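Local coordinates for protein exodeoxyribonuclease (Neisseria meningitidis, PDB 2JC5) that probably cleaves DNA at abasic sites during repair, as an AP endonuclease of the ExoA family that depends on magnesium or manganese, at residues G187-W192 / E228-A233; E92-R97 / E117-V122; Y21-A26 / K240-S245; I152-I157 / K181-L186. All coordinates share one frame; numbering follows the deposited sequence. Where two conformers were deposited one is given.

Contacts 2 and 3 are the buried ones, contact 1 is partly buried and contact 4 lies at the surface. Contact 2 stands apart chemically, as a salt-bridge network close to the predicted active-site tyrosine; the other three rest on apolar and ring contacts. Contact 1 uses methionine and alanine, contact 3 two aromatic rings, and contact 4 an isoleucine methyl against a histidine. Contacts 1 and 4 touch, because helix 173-184 leads into strand 189-190: Trp188 N lies 3.1 Å from Val182 O. Contacts 1 and 2 reach the same sheet but do not meet. Contact 3 closes the longest loop, with the other three nested inside it.

Contact 1. Residues G187-W192 / E228-A233; sequences GWTDMW and ELAAKA
Met191 reaches across to Ala230 and Ala233 with the end of its side chain, while Thr189 meets Ala230 alone. CG of Met191 stands anti to the backbone N (chi1 -151°), and bends at the next two torsions bring the thioether up against both alanines. Its sulfur sits 3.8 Å from Ala230 CB, and its methyl CE comes within 3.6 Å of Ala233 CB. CE also approaches the backbone, 3.4 Å from Ala230 O; that carbonyl accepts from Ala233 N in the type I turn running from Ala230 to Ala233. On Thr189, CB and both branches lie about equally far from the one methyl, OG1 being 3.7 Å from Ala230 CB. Met191 also packs on Val225 of strand 217-225 and on Val252 and Tyr254 of strand 250-254, so the contact joins the start of helix 191-195 to the turn between helix 227-230 and strand 233-238, with Met191 touching a strand of each sheet.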
loop_
_atom_site.group_PDB
_atom_site.type_symbol
_atom_site.label_atom_id
_atom_site.label_comp_id
_atom_site.label_asym_id
_atom_site.label_seq_id
_atom_site.Cartn_x
_atom_site.Cartn_y
_atom_site.Cartn_z
ATOM N N GLY A 187 2.773 2.021 17.866
ATOM C CA GLY A 187 1.358 1.803 18.148
ATOM C C GLY A 187 0.445 1.853 16.937
ATOM O O GLY A 187 -0.773 2.030 17.073
ATOM N N TRP A 188 1.018 1.705 15.745
ATOM C CA TRP A 188 0.178 1.503 14.554
ATOM C C TRP A 188 -0.458 0.112 14.576
ATOM O O TRP A 188 0.133 -0.851 15.076
ATOM C CB TRP A 188 0.978 1.690 13.269
ATOM C CG TRP A 188 1.383 3.104 13.023
ATOM C CD1 TRP A 188 2.493 3.724 13.488
ATOM C CD2 TRP A 188 0.658 4.071 12.282
ATOM N NE1 TRP A 188 2.518 5.026 13.071
ATOM C CE2 TRP A 188 1.393 5.271 12.331
ATOM C CE3 TRP A 188 -0.543 4.044 11.578
ATOM C CZ2 TRP A 188 0.978 6.427 11.680
ATOM C CZ3 TRP A 188 -0.955 5.205 10.927
ATOM C CH2 TRP A 188 -0.196 6.371 10.988
ATOM N N THR A 189 -1.663 0.007 14.020
ATOM C CA THR A 189 -2.368 -1.268 13.935
ATOM C C THR A 189 -2.242 -1.819 12.523
ATOM O O THR A 189 -2.619 -1.157 11.565
ATOM C CB THR A 189 -3.868 -1.095 14.287
ATOM O OG1 THR A 189 -3.987 -0.706 15.657
ATOM C CG2 THR A 189 -4.675 -2.378 14.069
ATOM N N ASP A 190 -1.771 -3.062 12.419
ATOM C CA ASP A 190 -1.749 -3.811 11.172
ATOM C C ASP A 190 -3.167 -4.342 11.022
ATOM O O ASP A 190 -3.568 -5.297 11.690
ATOM C CB ASP A 190 -0.682 -4.912 11.312
ATOM C CG ASP A 190 -0.659 -5.874 10.171
ATOM O OD1 ASP A 190 -1.563 -5.815 9.306
ATOM O OD2 ASP A 190 0.298 -6.697 10.156
ATOM N N MET A 191 -3.948 -3.705 10.166
ATOM C CA MET A 191 -5.393 -3.891 10.230
ATOM C C MET A 191 -5.806 -5.326 9.931
ATOM O O MET A 191 -6.682 -5.882 10.608
ATOM C CB MET A 191 -6.118 -2.926 9.299
ATOM C CG MET A 191 -7.506 -2.563 9.775
ATOM S SD MET A 191 -7.578 -1.732 11.396
ATOM C CE MET A 191 -8.137 -3.023 12.527
ATOM N N TRP A 192 -5.183 -5.931 8.921
ATOM C CA TRP A 192 -5.512 -7.297 8.558
ATOM C C TRP A 192 -5.249 -8.259 9.718
ATOM O O TRP A 192 -6.088 -9.098 10.074
ATOM C CB TRP A 192 -4.705 -7.775 7.341
ATOM C CG TRP A 192 -5.036 -9.187 7.012
ATOM C CD1 TRP A 192 -4.397 -10.309 7.437
ATOM C CD2 TRP A 192 -6.178 -9.630 6.262
ATOM N NE1 TRP A 192 -5.054 -11.436 6.965
ATOM C CE2 TRP A 192 -6.146 -11.044 6.239
ATOM C CE3 TRP A 192 -7.215 -8.969 5.593
ATOM C CZ2 TRP A 192 -7.091 -11.796 5.569
ATOM C CZ3 TRP A 192 -8.153 -9.727 4.925
ATOM C CH2 TRP A 192 -8.096 -11.130 4.932
ATOM N N GLU A 228 -7.995 4.946 17.110
ATOM C CA GLU A 228 -9.446 5.089 17.201
ATOM C C GLU A 228 -10.093 4.599 15.924
ATOM O O GLU A 228 -11.122 3.918 15.953
ATOM C CB GLU A 228 -9.839 6.521 17.548
ATOM C CG GLU A 228 -9.403 6.836 18.981
ATOM C CD GLU A 228 -9.478 8.286 19.374
ATOM O OE1 GLU A 228 -8.714 9.099 18.826
ATOM O OE2 GLU A 228 -10.283 8.610 20.282
ATOM N N LEU A 229 -9.463 4.888 14.795
ATOM C CA LEU A 229 -9.996 4.408 13.525
ATOM C C LEU A 229 -9.872 2.878 13.394
ATOM O O LEU A 229 -10.748 2.226 12.819
ATOM C CB LEU A 229 -9.310 5.110 12.346
ATOM C CG LEU A 229 -9.745 4.712 10.923
ATOM C CD1 LEU A 229 -11.234 4.828 10.687
ATOM C CD2 LEU A 229 -8.978 5.572 9.915
ATOM N N ALA A 230 -8.794 2.302 13.928
ATOM C CA ALA A 230 -8.624 0.843 13.902
ATOM C C ALA A 230 -9.797 0.159 14.602
ATOM O O ALA A 230 -10.264 -0.875 14.153
ATOM C CB ALA A 230 -7.307 0.430 14.529
ATOM N N ALA A 231 -10.258 0.755 15.701
ATOM C CA ALA A 231 -11.415 0.232 16.456
ATOM C C ALA A 231 -12.729 0.324 15.684
ATOM O O ALA A 231 -13.726 -0.256 16.102
ATOM C CB ALA A 231 -11.562 0.978 17.784
ATOM N N LYS A 232 -12.726 1.051 14.577
ATOM C CA LYS A 232 -13.888 1.214 13.715
ATOM C C LYS A 232 -13.890 0.261 12.508
ATOM O O LYS A 232 -14.877 0.177 11.785
ATOM C CB LYS A 232 -13.996 2.678 13.266
ATOM C CG LYS A 232 -14.278 3.578 14.465
ATOM C CD LYS A 232 -14.496 5.024 14.160
ATOM C CE LYS A 232 -15.131 5.727 15.387
ATOM N NZ LYS A 232 -16.419 5.106 15.918
ATOM N N ALA A 233 -12.793 -0.460 12.290
ATOM C CA ALA A 233 -12.716 -1.441 11.204
ATOM C C ALA A 233 -13.690 -2.571 11.468
ATOM O O ALA A 233 -13.647 -3.175 12.534
ATOM C CB ALA A 233 -11.297 -2.004 11.083
#

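Contact 2. Residues E92-R97 / E117-V122; sequences EGRFVR and EERQQV
Arg119 meets the carboxylate of Glu92 end-on, giving one terminal nitrogen to each oxygen. NH2 donates to Glu92 OE1 over 3.0 Å at 164°, and NH1 donates to Glu92 OE2, also over 3.0 Å. Both oxygens are approached on the syn side, somewhat out of the carboxylate plane, and the two flat groups are turned 31° apart. From its own segment Glu92 receives a second arginine: Glu92 OE1 takes Arg94 NE on its anti lone pair, at 2.8 Å, so that this oxygen is gripped from two sides. Arg94 NH2 adds a weak bond to the same oxygen. The arginines approach to 3.5 Å between Arg94 NH2 and Arg119 NH2, with the shared carboxylate probably offsetting their charge. This salt-bridge network ties the turn leading into strand 95-100 to the first turns of helix 117-139 in the DNase I-like fold. Arg119 gets there by bending at chi2 and chi3, and Val122 CG1 of the same helix lies 3.6 Å above one face of its guanidinium, toward the rim. Glu92, by contrast, is extended beyond CG. Farther out, Arg94 NH1 donates to the backbone O of Tyr109, the predicted active-site residue, and Tyr66 touches both Glu92 and Arg119. Ser67 OG bonds to Glu92 O, holding the turn from its backbone side.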
loop_
_atom_site.group_PDB
_atom_site.type_symbol
_atom_site.label_atom_id
_atom_site.label_comp_id
_atom_site.label_asym_id
_atom_site.label_seq_id
_atom_site.Cartn_x
_atom_site.Cartn_y
_atom_site.Cartn_z
ATOM N N GLU A 92 11.576 8.966 -6.942
ATOM C CA GLU A 92 11.031 7.665 -7.322
ATOM C C GLU A 92 9.515 7.548 -7.210
ATOM O O GLU A 92 8.970 6.497 -7.558
ATOM C CB GLU A 92 11.703 6.578 -6.480
ATOM C CG GLU A 92 13.249 6.574 -6.649
ATOM C CD GLU A 92 13.979 5.418 -5.982
ATOM O OE1 GLU A 92 13.352 4.605 -5.260
ATOM O OE2 GLU A 92 15.229 5.325 -6.191
ATOM N N GLY A 93 8.827 8.587 -6.742
ATOM C CA GLY A 93 7.348 8.554 -6.712
ATOM C C GLY A 93 6.766 7.495 -5.791
ATOM O O GLY A 93 6.151 6.526 -6.245
ATOM N N ARG A 94 6.949 7.687 -4.490
ATOM C CA ARG A 94 6.625 6.648 -3.513
ATOM C C ARG A 94 5.640 7.029 -2.411
ATOM O O ARG A 94 5.259 6.164 -1.651
ATOM C CB ARG A 94 7.924 6.142 -2.885
ATOM C CG ARG A 94 8.826 5.454 -3.881
ATOM C CD ARG A 94 10.046 4.843 -3.241
ATOM N NE ARG A 94 10.825 4.113 -4.229
ATOM C CZ ARG A 94 10.546 2.904 -4.693
ATOM N NH1 ARG A 94 9.527 2.219 -4.210
ATOM N NH2 ARG A 94 11.306 2.353 -5.638
ATOM N N PHE A 95 5.181 8.281 -2.352
ATOM C CA PHE A 95 4.344 8.736 -1.228
ATOM C C PHE A 95 3.403 9.845 -1.648
ATOM O O PHE A 95 3.844 10.876 -2.175
ATOM C CB PHE A 95 5.266 9.230 -0.108
ATOM C CG PHE A 95 4.555 9.748 1.121
ATOM C CD1 PHE A 95 4.025 11.021 1.151
ATOM C CD2 PHE A 95 4.461 8.963 2.271
ATOM C CE1 PHE A 95 3.367 11.497 2.305
ATOM C CE2 PHE A 95 3.816 9.443 3.420
ATOM C CZ PHE A 95 3.281 10.715 3.425
ATOM N N VAL A 96 2.102 9.621 -1.419
ATOM C CA VAL A 96 1.065 10.662 -1.567
ATOM C C VAL A 96 0.166 10.589 -0.360
ATOM O O VAL A 96 -0.198 9.500 0.086
ATOM C CB VAL A 96 0.219 10.503 -2.843
ATOM C CG1 VAL A 96 -1.032 11.431 -2.832
ATOM C CG2 VAL A 96 1.061 10.746 -4.058
ATOM N N ARG A 97 -0.193 11.749 0.168
ATOM C CA ARG A 97 -1.097 11.847 1.314
ATOM C C ARG A 97 -2.263 12.752 0.972
ATOM O O ARG A 97 -2.057 13.868 0.507
ATOM C CB ARG A 97 -0.365 12.427 2.513
ATOM C CG ARG A 97 -1.257 12.716 3.702
ATOM C CD ARG A 97 -0.486 13.199 4.902
ATOM N NE ARG A 97 -1.391 13.640 5.966
ATOM C CZ ARG A 97 -1.043 13.843 7.233
ATOM N NH1 ARG A 97 0.193 13.646 7.654
ATOM N NH2 ARG A 97 -1.962 14.228 8.108
ATOM N N GLU A 117 22.232 -5.416 -3.635
ATOM C CA GLU A 117 22.575 -4.871 -2.314
ATOM C C GLU A 117 22.391 -3.354 -2.251
ATOM O O GLU A 117 21.923 -2.838 -1.234
ATOM C CB GLU A 117 24.004 -5.253 -1.913
ATOM C CG GLU A 117 24.432 -4.777 -0.515
ATOM C CD GLU A 117 23.521 -5.259 0.603
ATOM O OE1 GLU A 117 22.981 -6.381 0.508
ATOM O OE2 GLU A 117 23.353 -4.511 1.589
ATOM N N GLU A 118 22.721 -2.637 -3.323
ATOM C CA GLU A 118 22.471 -1.194 -3.365
ATOM C C GLU A 118 21.014 -0.853 -3.077
ATOM O O GLU A 118 20.721 0.132 -2.393
ATOM C CB GLU A 118 22.821 -0.595 -4.732
ATOM C CG GLU A 118 24.278 -0.591 -5.091
ATOM C CD GLU A 118 24.513 -0.075 -6.501
ATOM O OE1 GLU A 118 23.646 0.671 -7.020
ATOM O OE2 GLU A 118 25.563 -0.409 -7.085
ATOM N N ARG A 119 20.089 -1.652 -3.617
ATOM C CA ARG A 119 18.683 -1.362 -3.422
ATOM C C ARG A 119 18.253 -1.819 -2.034
ATOM O O ARG A 119 17.410 -1.177 -1.417
ATOM C CB ARG A 119 17.812 -1.985 -4.527
ATOM C CG ARG A 119 18.011 -1.352 -5.903
ATOM C CD ARG A 119 17.790 0.162 -5.910
ATOM N NE ARG A 119 16.451 0.511 -5.450
ATOM C CZ ARG A 119 15.971 1.747 -5.376
ATOM N NH1 ARG A 119 16.724 2.787 -5.716
ATOM N NH2 ARG A 119 14.724 1.955 -4.984
ATOM N N GLN A 120 18.845 -2.886 -1.511
ATOM C CA GLN A 120 18.567 -3.244 -0.105
ATOM C C GLN A 120 19.008 -2.103 0.791
ATOM O O GLN A 120 18.344 -1.786 1.755
ATOM C CB GLN A 120 19.170 -4.579 0.336
ATOM C CG GLN A 120 18.856 -4.985 1.788
ATOM C CD GLN A 120 17.381 -5.302 1.981
ATOM O OE1 GLN A 120 16.802 -5.995 1.163
ATOM N NE2 GLN A 120 16.771 -4.784 3.041
ATOM N N GLN A 121 20.133 -1.470 0.461
ATOM C CA GLN A 121 20.574 -0.307 1.242
ATOM C C GLN A 121 19.635 0.880 1.121
ATOM O O GLN A 121 19.324 1.522 2.118
ATOM C CB GLN A 121 22.005 0.089 0.875
ATOM C CG GLN A 121 23.027 -0.856 1.456
ATOM C CD GLN A 121 23.008 -0.864 2.982
ATOM O OE1 GLN A 121 23.047 0.190 3.632
ATOM N NE2 GLN A 121 22.939 -2.058 3.562
ATOM N N VAL A 122 19.168 1.175 -0.087
ATOM C CA VAL A 122 18.128 2.212 -0.262
ATOM C C VAL A 122 16.903 1.877 0.593
ATOM O O VAL A 122 16.340 2.749 1.246
ATOM C CB VAL A 122 17.696 2.392 -1.751
ATOM C CG1 VAL A 122 16.446 3.267 -1.877
ATOM C CG2 VAL A 122 18.859 2.958 -2.564
#

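Contact 3. Residues Y21-A26 / K240-S245; sequences YEYIAA and KDEKFS
Glu242 and Phe244 both come up to Tyr23 of helix 20-26 from the loop between strands 233-238 and 250-254. Glu242 is the first to arrive: its extended chain carries OE2 to 4.1 Å from Tyr23 CD1, a marginal approach; the same oxygen is hydrogen-bonded with Tyr239 OH. Two residues on, Phe244 supplies the main touch. With CG anti to its own carbonyl carbon (chi1 -51°), the ring reaches toward the helix and brings CZ and CE2 onto Tyr23. CZ lies 3.5 Å from Tyr23 CB, while CE2 stands 3.6 Å above one face of the tyrosine ring, offset toward the rim. The ring planes meet at 39° with centroids 5.1 Å apart, an oblique pairing. Tyr23 also stacks with Tyr239, and Phe244 meets Phe20 edge-to-face, so the pair belongs to an aromatic cluster that ties helix 20-26 to this loop. Between the two segments the grip is apolar and dispersive, and the nearby carboxylate finds its polar partner in Tyr239 rather than in Tyr23.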
loop_
_atom_site.group_PDB
_atom_site.type_symbol
_atom_site.label_atom_id
_atom_site.label_comp_id
_atom_site.label_asym_id
_atom_site.label_seq_id
_atom_site.Cartn_x
_atom_site.Cartn_y
_atom_site.Cartn_z
ATOM N N TYR A 21 -9.956 -0.958 -14.018
ATOM C CA TYR A 21 -10.760 0.259 -14.076
ATOM C C TYR A 21 -12.209 -0.028 -13.653
ATOM O O TYR A 21 -12.802 0.705 -12.853
ATOM C CB TYR A 21 -10.748 0.846 -15.482
ATOM C CG TYR A 21 -11.544 2.117 -15.597
ATOM C CD1 TYR A 21 -11.110 3.265 -14.978
ATOM C CD2 TYR A 21 -12.725 2.178 -16.351
ATOM C CE1 TYR A 21 -11.805 4.440 -15.084
ATOM C CE2 TYR A 21 -13.430 3.364 -16.458
ATOM C CZ TYR A 21 -12.966 4.493 -15.807
ATOM O OH TYR A 21 -13.639 5.712 -15.899
ATOM N N GLU A 22 -12.788 -1.099 -14.191
ATOM C CA GLU A 22 -14.162 -1.431 -13.887
ATOM C C GLU A 22 -14.305 -1.794 -12.415
ATOM O O GLU A 22 -15.284 -1.428 -11.763
ATOM C CB GLU A 22 -14.641 -2.572 -14.780
ATOM C CG GLU A 22 -14.829 -2.173 -16.243
ATOM C CD GLU A 22 -13.548 -2.186 -17.084
ATOM O OE1 GLU A 22 -12.474 -2.518 -16.571
ATOM O OE2 GLU A 22 -13.618 -1.880 -18.300
ATOM N N TYR A 23 -13.292 -2.468 -11.884
ATOM C CA TYR A 23 -13.266 -2.832 -10.477
ATOM C C TYR A 23 -13.265 -1.621 -9.549
ATOM O O TYR A 23 -13.875 -1.659 -8.485
ATOM C CB TYR A 23 -12.033 -3.701 -10.199
ATOM C CG TYR A 23 -11.843 -4.063 -8.741
ATOM C CD1 TYR A 23 -12.677 -4.970 -8.122
ATOM C CD2 TYR A 23 -10.813 -3.505 -7.996
ATOM C CE1 TYR A 23 -12.524 -5.285 -6.777
ATOM C CE2 TYR A 23 -10.639 -3.816 -6.666
ATOM C CZ TYR A 23 -11.489 -4.705 -6.060
ATOM O OH TYR A 23 -11.297 -5.024 -4.725
ATOM N N ILE A 24 -12.582 -0.549 -9.921
ATOM C CA ILE A 24 -12.591 0.632 -9.056
ATOM C C ILE A 24 -14.046 1.000 -8.713
ATOM O O ILE A 24 -14.372 1.277 -7.558
ATOM C CB ILE A 24 -11.868 1.848 -9.703
ATOM C CG1 ILE A 24 -10.363 1.582 -9.775
ATOM C CG2 ILE A 24 -12.133 3.108 -8.933
ATOM C CD1 ILE A 24 -9.571 2.605 -10.578
ATOM N N ALA A 25 -14.918 1.018 -9.722
ATOM C CA ALA A 25 -16.346 1.336 -9.529
ATOM C C ALA A 25 -17.117 0.179 -8.881
ATOM O O ALA A 25 -17.846 0.377 -7.916
ATOM C CB ALA A 25 -16.998 1.719 -10.862
ATOM N N ALA A 26 -16.955 -1.034 -9.411
ATOM C CA ALA A 26 -17.725 -2.198 -8.958
ATOM C C ALA A 26 -17.466 -2.539 -7.493
ATOM O O ALA A 26 -18.354 -3.040 -6.782
ATOM C CB ALA A 26 -17.427 -3.400 -9.834
ATOM N N LYS A 240 -9.699 -11.615 -4.802
ATOM C CA LYS A 240 -9.098 -12.580 -5.693
ATOM C C LYS A 240 -10.043 -13.123 -6.763
ATOM O O LYS A 240 -9.671 -14.037 -7.484
ATOM C CB LYS A 240 -8.460 -13.719 -4.874
ATOM C CG LYS A 240 -7.235 -13.234 -4.093
ATOM C CD LYS A 240 -6.833 -14.123 -2.953
ATOM C CE LYS A 240 -6.168 -15.357 -3.434
ATOM N NZ LYS A 240 -5.792 -16.186 -2.239
ATOM N N ASP A 241 -11.220 -12.529 -6.920
ATOM C CA ASP A 241 -12.179 -13.051 -7.907
ATOM C C ASP A 241 -11.721 -12.741 -9.326
ATOM O O ASP A 241 -12.089 -13.441 -10.256
ATOM C CB ASP A 241 -13.587 -12.481 -7.695
ATOM C CG ASP A 241 -14.218 -12.912 -6.384
ATOM O OD1 ASP A 241 -13.719 -13.856 -5.745
ATOM O OD2 ASP A 241 -15.237 -12.302 -5.986
ATOM N N GLU A 242 -10.927 -11.683 -9.478
ATOM C CA GLU A 242 -10.259 -11.337 -10.722
ATOM C C GLU A 242 -8.809 -11.059 -10.383
ATOM O O GLU A 242 -8.498 -10.766 -9.232
ATOM C CB GLU A 242 -10.848 -10.076 -11.349
ATOM C CG GLU A 242 -12.347 -10.068 -11.574
ATOM C CD GLU A 242 -12.823 -8.651 -11.812
ATOM O OE1 GLU A 242 -12.665 -8.167 -12.946
ATOM O OE2 GLU A 242 -13.289 -7.996 -10.846
ATOM N N LYS A 243 -7.949 -11.126 -11.393
ATOM C CA LYS A 243 -6.513 -10.921 -11.243
ATOM C C LYS A 243 -6.074 -9.760 -12.118
ATOM O O LYS A 243 -6.211 -9.822 -13.354
ATOM C CB LYS A 243 -5.773 -12.199 -11.633
ATOM C CG LYS A 243 -4.273 -12.166 -11.399
ATOM C CD LYS A 243 -3.960 -12.234 -9.934
ATOM C CE LYS A 243 -2.529 -12.718 -9.645
ATOM N NZ LYS A 243 -2.116 -12.124 -8.364
ATOM N N PHE A 244 -5.560 -8.703 -11.477
ATOM C CA PHE A 244 -5.194 -7.452 -12.144
ATOM C C PHE A 244 -3.710 -7.178 -12.155
ATOM O O PHE A 244 -3.261 -6.238 -12.815
ATOM C CB PHE A 244 -5.812 -6.260 -11.403
ATOM C CG PHE A 244 -7.280 -6.390 -11.140
ATOM C CD1 PHE A 244 -8.169 -6.542 -12.178
ATOM C CD2 PHE A 244 -7.785 -6.306 -9.858
ATOM C CE1 PHE A 244 -9.535 -6.624 -11.934
ATOM C CE2 PHE A 244 -9.143 -6.407 -9.621
ATOM C CZ PHE A 244 -10.018 -6.564 -10.672
ATOM N N SER A 245 -2.958 -7.978 -11.410
ATOM C CA SER A 245 -1.631 -7.616 -10.997
ATOM C C SER A 245 -1.017 -8.847 -10.337
ATOM O O SER A 245 -1.741 -9.817 -10.066
ATOM C CB SER A 245 -1.723 -6.476 -9.966
ATOM O OG SER A 245 -0.506 -6.230 -9.312
#

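Contact 4. Residues I152-I157 / K181-L186; sequences IAHQNI and KVIHKL
This is a small surface contact, made mainly by an isoleucine methyl against a histidine ring, between the loop that follows strand 143-147 and the C-terminal part of helix 173-184. Ile183 CD1 lies 3.8 Å from both His154 ND1 and His154 CE1, approaching the ring obliquely. The two side chains come from opposite directions. On the histidine, a chi1 of -176° swings the imidazole away from the backbone N and out of the loop toward the helix. On the isoleucine, CG1 is anti to the carbonyl carbon, and CD1 extends from it to the ring. His184 stands beside them: its CE1 is 4.5 Å from His154 CE1, near the plane of the His154 ring and at its edge, a looser approach. Its own ring is backed by Ile183 CG2, which sits 3.8 Å above the centre of one face. Around the pair, His154 packs on Ile179 of the same helix as Ile183 and on Tyr222 of strand 217-225, His154 O accepts a bond from Arg176 NE, and Ile183 touches Met224 of that strand. His184 ND1 makes a weak hydrogen bond with Gly180 O and lies 5.2 Å from His154 NE2; protonation of one imidazole would probably make protonation of the other somewhat less favourable, while the isoleucine contact itself is apolar and asks for no particular charge.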
loop_
_atom_site.group_PDB
_atom_site.type_symbol
_atom_site.label_atom_id
_atom_site.label_comp_id
_atom_site.label_asym_id
_atom_site.label_seq_id
_atom_site.Cartn_x
_atom_site.Cartn_y
_atom_site.Cartn_z
ATOM N N ILE A 152 7.616 -5.980 3.040
ATOM C CA ILE A 152 8.110 -6.735 4.203
ATOM C C ILE A 152 6.962 -7.603 4.717
ATOM O O ILE A 152 5.866 -7.093 4.917
ATOM C CB ILE A 152 8.573 -5.822 5.342
ATOM C CG1 ILE A 152 9.715 -4.904 4.892
ATOM C CG2 ILE A 152 9.017 -6.656 6.538
ATOM C CD1 ILE A 152 9.950 -3.748 5.859
ATOM N N ALA A 153 7.219 -8.898 4.892
ATOM C CA ALA A 153 6.331 -9.819 5.607
ATOM C C ALA A 153 6.807 -9.868 7.059
ATOM O O ALA A 153 8.001 -10.005 7.322
ATOM C CB ALA A 153 6.360 -11.214 4.972
ATOM N N HIS A 154 5.866 -9.804 8.000
ATOM C CA HIS A 154 6.236 -9.601 9.399
ATOM C C HIS A 154 6.620 -10.893 10.135
ATOM O O HIS A 154 7.697 -10.966 10.728
ATOM C CB HIS A 154 5.088 -8.876 10.100
ATOM C CG HIS A 154 5.355 -8.507 11.523
ATOM N ND1 HIS A 154 4.329 -8.252 12.409
ATOM C CD2 HIS A 154 6.503 -8.424 12.232
ATOM C CE1 HIS A 154 4.847 -7.978 13.599
ATOM N NE2 HIS A 154 6.163 -8.080 13.520
ATOM N N GLN A 155 5.753 -11.898 10.077
ATOM C CA GLN A 155 5.866 -13.125 10.869
ATOM C C GLN A 155 5.784 -14.340 9.960
ATOM O O GLN A 155 5.453 -14.204 8.791
ATOM C CB GLN A 155 4.712 -13.197 11.872
ATOM C CG GLN A 155 4.613 -12.012 12.813
ATOM C CD GLN A 155 3.594 -12.247 13.907
ATOM O OE1 GLN A 155 2.392 -12.071 13.707
ATOM N NE2 GLN A 155 4.069 -12.668 15.067
ATOM N N ASN A 156 6.032 -15.529 10.508
ATOM C CA ASN A 156 6.000 -16.750 9.701
ATOM C C ASN A 156 4.664 -16.937 8.989
ATOM O O ASN A 156 4.617 -17.379 7.836
ATOM C CB ASN A 156 6.292 -17.983 10.558
ATOM C CG ASN A 156 7.705 -18.028 11.074
ATOM O OD1 ASN A 156 8.565 -17.291 10.627
ATOM N ND2 ASN A 156 7.950 -18.930 12.015
ATOM N N ILE A 157 3.583 -16.598 9.685
ATOM C CA ILE A 157 2.236 -16.713 9.122
ATOM C C ILE A 157 2.031 -15.881 7.848
ATOM O O ILE A 157 1.145 -16.162 7.041
ATOM C CB ILE A 157 1.171 -16.323 10.179
ATOM C CG1 ILE A 157 -0.244 -16.657 9.720
ATOM C CG2 ILE A 157 1.258 -14.861 10.592
ATOM C CD1 ILE A 157 -1.335 -16.376 10.724
ATOM N N LYS A 181 8.370 -2.850 15.267
ATOM C CA LYS A 181 8.475 -1.578 15.998
ATOM C C LYS A 181 7.377 -0.597 15.583
ATOM O O LYS A 181 6.786 0.081 16.420
ATOM C CB LYS A 181 9.854 -0.940 15.819
ATOM C CG LYS A 181 11.000 -1.642 16.526
ATOM C CD LYS A 181 12.303 -0.906 16.223
ATOM N N VAL A 182 7.096 -0.524 14.288
ATOM C CA VAL A 182 6.015 0.335 13.814
ATOM C C VAL A 182 4.689 -0.029 14.503
ATOM O O VAL A 182 3.914 0.847 14.907
ATOM C CB VAL A 182 5.881 0.236 12.286
ATOM C CG1 VAL A 182 4.565 0.905 11.801
ATOM C CG2 VAL A 182 7.110 0.864 11.604
ATOM N N ILE A 183 4.447 -1.329 14.658
ATOM C CA ILE A 183 3.254 -1.816 15.346
ATOM C C ILE A 183 3.350 -1.616 16.865
ATOM O O ILE A 183 2.510 -0.938 17.456
ATOM C CB ILE A 183 2.964 -3.291 14.983
ATOM C CG1 ILE A 183 2.682 -3.429 13.482
ATOM C CG2 ILE A 183 1.793 -3.852 15.819
ATOM C CD1 ILE A 183 2.805 -4.869 12.959
ATOM N N HIS A 184 4.371 -2.186 17.497
ATOM C CA HIS A 184 4.393 -2.288 18.960
ATOM C C HIS A 184 5.024 -1.121 19.683
ATOM O O HIS A 184 4.688 -0.868 20.844
ATOM C CB HIS A 184 5.061 -3.594 19.374
ATOM C CG HIS A 184 4.293 -4.796 18.941
ATOM N ND1 HIS A 184 4.730 -5.639 17.940
ATOM C CD2 HIS A 184 3.076 -5.252 19.316
ATOM C CE1 HIS A 184 3.830 -6.589 17.751
ATOM N NE2 HIS A 184 2.818 -6.375 18.570
ATOM N N LYS A 185 5.949 -0.425 19.037
ATOM C CA LYS A 185 6.604 0.736 19.664
ATOM C C LYS A 185 5.848 2.006 19.320
ATOM O O LYS A 185 5.521 2.800 20.195
ATOM C CB LYS A 185 8.072 0.860 19.243
ATOM C CG LYS A 185 8.962 -0.272 19.741
ATOM N N LEU A 186 5.539 2.185 18.043
ATOM C CA LEU A 186 4.806 3.372 17.635
ATOM C C LEU A 186 3.299 3.245 17.839
ATOM O O LEU A 186 2.620 4.264 17.954
ATOM C CB LEU A 186 5.089 3.717 16.173
ATOM C CG LEU A 186 6.531 4.060 15.823
ATOM C CD1 LEU A 186 6.626 4.547 14.384
ATOM C CD2 LEU A 186 7.082 5.117 16.784
#